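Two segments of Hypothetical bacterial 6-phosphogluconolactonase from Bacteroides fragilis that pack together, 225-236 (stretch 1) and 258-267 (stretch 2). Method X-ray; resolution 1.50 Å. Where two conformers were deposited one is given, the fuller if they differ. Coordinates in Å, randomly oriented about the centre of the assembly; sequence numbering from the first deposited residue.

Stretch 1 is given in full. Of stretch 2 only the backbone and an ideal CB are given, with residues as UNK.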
# COMPACT_ATOMS: atom_id res chain seq x y z
N ALA A 225 3.93 10.43 10.78
CA ALA A 225 3.95 9.23 9.96
C ALA A 225 3.70 8.04 10.86
O ALA A 225 3.97 8.08 12.07
CB ALA A 225 5.28 9.10 9.24
N TYR A 226 3.19 6.96 10.28
CA TYR A 226 2.85 5.75 11.03
C TYR A 226 3.30 4.54 10.26
O TYR A 226 3.04 4.44 9.06
CB TYR A 226 1.34 5.69 11.32
CG TYR A 226 0.87 6.89 12.10
CD1 TYR A 226 0.87 6.87 13.50
CD2 TYR A 226 0.38 8.02 11.46
CE1 TYR A 226 0.49 8.00 14.23
CE2 TYR A 226 0.00 9.15 12.17
CZ TYR A 226 0.04 9.13 13.56
OH TYR A 226 -0.37 10.24 14.24
N LEU A 227 4.01 3.66 10.94
CA LEU A 227 4.53 2.45 10.36
C LEU A 227 3.92 1.22 10.99
O LEU A 227 3.83 1.16 12.22
CB LEU A 227 6.07 2.43 10.59
CG LEU A 227 6.83 1.15 10.28
CD1 LEU A 227 6.91 0.90 8.77
CD2 LEU A 227 8.25 1.19 10.89
N ILE A 228 3.53 0.24 10.16
CA ILE A 228 3.05 -1.04 10.65
C ILE A 228 4.19 -2.04 10.46
O ILE A 228 4.73 -2.16 9.35
CB ILE A 228 1.70 -1.53 10.05
CG1 ILE A 228 1.23 -2.80 10.78
CG2 ILE A 228 1.77 -1.75 8.51
CD1 ILE A 228 -0.18 -3.22 10.54
N ASN A 229 4.54 -2.75 11.55
CA ASN A 229 5.61 -3.74 11.56
C ASN A 229 5.01 -5.12 11.49
O ASN A 229 4.25 -5.50 12.39
CB ASN A 229 6.45 -3.55 12.81
CG ASN A 229 7.23 -2.26 12.76
OD1 ASN A 229 8.04 -2.05 11.87
ND2 ASN A 229 6.98 -1.38 13.70
N GLU A 230 5.35 -5.86 10.43
CA GLU A 230 4.78 -7.19 10.21
C GLU A 230 5.13 -8.17 11.32
O GLU A 230 4.25 -8.86 11.82
CB GLU A 230 5.22 -7.77 8.86
CG GLU A 230 4.70 -9.18 8.60
CD GLU A 230 4.84 -9.66 7.18
OE1 GLU A 230 4.66 -8.84 6.25
OE2 GLU A 230 5.03 -10.88 6.98
N ILE A 231 6.42 -8.28 11.66
CA ILE A 231 6.87 -9.30 12.60
C ILE A 231 6.59 -8.91 14.04
O ILE A 231 6.10 -9.72 14.82
CB ILE A 231 8.36 -9.60 12.38
CG1 ILE A 231 8.66 -9.95 10.91
CG2 ILE A 231 8.83 -10.75 13.32
CD1 ILE A 231 10.21 -9.96 10.56
N GLY A 232 6.93 -7.68 14.39
CA GLY A 232 6.73 -7.17 15.74
C GLY A 232 5.28 -6.95 16.10
O GLY A 232 4.92 -6.98 17.28
N GLY A 233 4.45 -6.74 15.07
CA GLY A 233 3.01 -6.50 15.24
C GLY A 233 2.73 -5.16 15.89
O GLY A 233 1.69 -4.97 16.54
N THR A 234 3.67 -4.26 15.78
CA THR A 234 3.58 -2.94 16.36
C THR A 234 3.31 -1.87 15.33
O THR A 234 3.65 -2.01 14.15
CB THR A 234 4.90 -2.58 17.08
OG1 THR A 234 6.00 -2.70 16.18
CG2 THR A 234 5.16 -3.43 18.33
N VAL A 235 2.74 -0.77 15.81
CA VAL A 235 2.62 0.48 15.06
C VAL A 235 3.61 1.42 15.71
O VAL A 235 3.60 1.57 16.94
CB VAL A 235 1.19 1.09 15.02
CG1 VAL A 235 1.18 2.47 14.34
CG2 VAL A 235 0.23 0.16 14.30
N ILE A 236 4.46 2.05 14.89
CA ILE A 236 5.37 3.08 15.36
C ILE A 236 4.86 4.41 14.81
O ILE A 236 4.61 4.55 13.60
CB ILE A 236 6.84 2.82 14.98
CG1 ILE A 236 7.31 1.48 15.59
CG2 ILE A 236 7.71 3.98 15.47
CD1 ILE A 236 8.77 1.09 15.16
N UNK A 258 1.18 -13.08 16.58
CA UNK A 258 0.88 -13.72 15.29
C UNK A 258 2.00 -13.51 14.26
O UNK A 258 2.11 -14.29 13.32
CB UNK A 258 -0.44 -13.18 14.73
N UNK A 259 2.78 -12.42 14.42
CA UNK A 259 3.89 -12.02 13.55
C UNK A 259 3.43 -11.95 12.07
O UNK A 259 4.11 -12.43 11.17
CB UNK A 259 5.05 -13.00 13.70
N UNK A 260 2.24 -11.37 11.86
CA UNK A 260 1.64 -11.26 10.54
C UNK A 260 0.89 -9.96 10.30
O UNK A 260 -0.11 -9.96 9.58
CB UNK A 260 0.69 -12.44 10.32
N UNK A 261 1.37 -8.85 10.87
CA UNK A 261 0.65 -7.58 10.67
C UNK A 261 0.74 -7.12 9.20
O UNK A 261 1.66 -7.50 8.47
CB UNK A 261 1.22 -6.50 11.59
N UNK A 262 -0.32 -6.44 8.76
CA UNK A 262 -0.49 -6.14 7.35
C UNK A 262 -0.50 -4.70 6.91
O UNK A 262 0.54 -4.15 6.52
CB UNK A 262 -1.81 -6.77 6.89
N UNK A 263 -1.68 -4.12 6.88
CA UNK A 263 -1.83 -2.78 6.33
C UNK A 263 -2.19 -1.73 7.41
O UNK A 263 -2.49 -2.06 8.55
CB UNK A 263 -2.90 -2.80 5.24
N UNK A 264 -2.08 -0.47 7.02
CA UNK A 264 -2.30 0.64 7.95
C UNK A 264 -2.89 1.83 7.21
O UNK A 264 -2.43 2.20 6.13
CB UNK A 264 -1.00 1.04 8.64
N UNK A 265 -3.96 2.43 7.81
CA UNK A 265 -4.66 3.56 7.24
C UNK A 265 -5.24 4.45 8.30
O UNK A 265 -5.73 3.98 9.33
CB UNK A 265 -5.77 3.08 6.30
N UNK A 266 -5.21 5.75 8.02
CA UNK A 266 -5.87 6.71 8.85
C UNK A 266 -7.22 6.98 8.26
O UNK A 266 -7.37 7.01 7.02
CB UNK A 266 -5.05 7.99 8.99
N UNK A 267 -8.22 7.27 9.11
CA UNK A 267 -9.49 7.76 8.61
C UNK A 267 -9.23 9.13 7.91
O UNK A 267 -8.30 9.86 8.32
CB UNK A 267 -10.51 7.89 9.74

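Stretch 1 forms a hairpin, its strand 225-229 turning through 230-233 into strand 234-236. Strand 261-266 runs nearly antiparallel to strand 225-229, at 160°, with a closest approach of 6.5 Å between axes; that spacing leaves room for side chains to pack between them.

Position 258 has nothing of stretch 1 within 5.5 Å of its ideal CB, so the contact sets little preference. It is Ala258, which makes no contact.

At position 259 phi/psi of 53/43 is left-handed, a region open to glycine and tolerated by asparagine and some other residues. The CB points sideways, 3.6 Å from Ile231 O, so a flexible polar chain able to pass along the turn would suit. The residue is Gln259. Its CG lies 3.4 Å from Ile231 O, and Gln259 NE2 donates to a water at 2.9 Å, which also lies 2.9 Å from Ile231 O. A second water links Gln259 N (3.0 Å) to Ile231 O (2.7 Å), and a third donates to both Gln259 O (3.2 Å) and Glu230 OE2 (2.7 Å). Water thus connects Gln259 with Ile231 O and Glu230 OE2.

Position 260 points away, its ideal CB 5.3 Å from Glu230 O, and phi/psi of -143/35 does not demand glycine; small residues would fit on this evidence. It is Gly260, whose N lies 3.2 Å from Glu230 O at too poor an angle for a hydrogen bond.

Position 261 faces the turn. Its backbone N donates to Glu230 O (3.0 Å, 158°). The bond is a backbone one, so it asks only for a residue other than proline. The ideal CB is tight against Asn229 O at 3.3 Å and lies 3.7 Å from Ile228 CD1, favouring alanine, serine or perhaps cysteine. Ser261 is found. Its CB rests 3.7 Å from Ile228 CD1, while OG sits 3.3 Å from Gly233 CA and is hydrogen-bonded elsewhere in the structure.

Position 262 points away. Its phi/psi of -117/-90 is unfavourable for residues with a CB, so glycine is the clear expectation, and Gly262 is present. Its O lies 3.4 Å from Ile228 CG2.

Position 263 also points away, and stretch 1 imposes little on its side chain, so polar, charged or apolar chains are all compatible with this contact. It is Asp263, whose OD1 accepts a weak bond from the backbone N of position 264 at 2.9 Å.

Position 264 points toward an apolar surface made by Tyr226, Ile228 and Val235, with Ile228 CG2 3.9 Å from the ideal CB. Valine, leucine or isoleucine would suit, the beta-branched pair also favouring a strand. Ile264 reaches in with CD1, 3.7 Å from Tyr226 CB and 3.8 Å from Val235 CG1, while its CG2 meets Ile228 CG2 at 3.7 Å.

Position 265 is out of reach of stretch 1, so stretch 1 does not decide between side chains. It is His265, whose NE2 donates to Asp263 OD2 at 2.8 Å.

Position 266 points toward stretch 1 again, but only a longer chain could reach the Tyr226 ring. Leucine or methionine would do. Leu266 brings CD1 obliquely to Tyr226 CE2 at 4.0 Å.

Position 267 lies out of reach, and Ser267 makes no contact.

Stretch 2 (258-267) AQGSGDIHLS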
# COMPACT_ATOMS: atom_id res chain seq x y z
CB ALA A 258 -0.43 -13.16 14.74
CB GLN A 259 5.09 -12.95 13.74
CG GLN A 259 5.54 -13.02 15.19
CD GLN A 259 6.79 -13.81 15.39
OE1 GLN A 259 7.03 -14.84 14.73
NE2 GLN A 259 7.62 -13.36 16.31
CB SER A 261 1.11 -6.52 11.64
OG SER A 261 0.72 -6.92 12.95
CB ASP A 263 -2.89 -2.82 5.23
CG ASP A 263 -2.77 -1.74 4.17
OD1 ASP A 263 -1.74 -0.98 4.18
OD2 ASP A 263 -3.66 -1.68 3.30
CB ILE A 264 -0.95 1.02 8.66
CG1 ILE A 264 -1.18 2.02 9.80
CG2 ILE A 264 0.13 1.50 7.64
CD1 ILE A 264 0.09 2.21 10.71
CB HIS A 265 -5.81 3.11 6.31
CG HIS A 265 -5.37 2.36 5.11
ND1 HIS A 265 -5.08 3.00 3.92
CD2 HIS A 265 -5.14 1.03 4.96
CE1 HIS A 265 -4.68 2.05 3.09
NE2 HIS A 265 -4.68 0.85 3.67
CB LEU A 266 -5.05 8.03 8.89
CG LEU A 266 -3.85 8.06 9.80
CD1 LEU A 266 -2.87 9.11 9.38
CD2 LEU A 266 -4.26 8.32 11.24
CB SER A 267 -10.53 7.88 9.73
OG SER A 267 -10.10 8.70 10.80
O HOH W 1 3.58 -12.94 8.01
O HOH W 2 3.76 -10.18 16.15
O HOH W 3 7.08 -10.70 17.33
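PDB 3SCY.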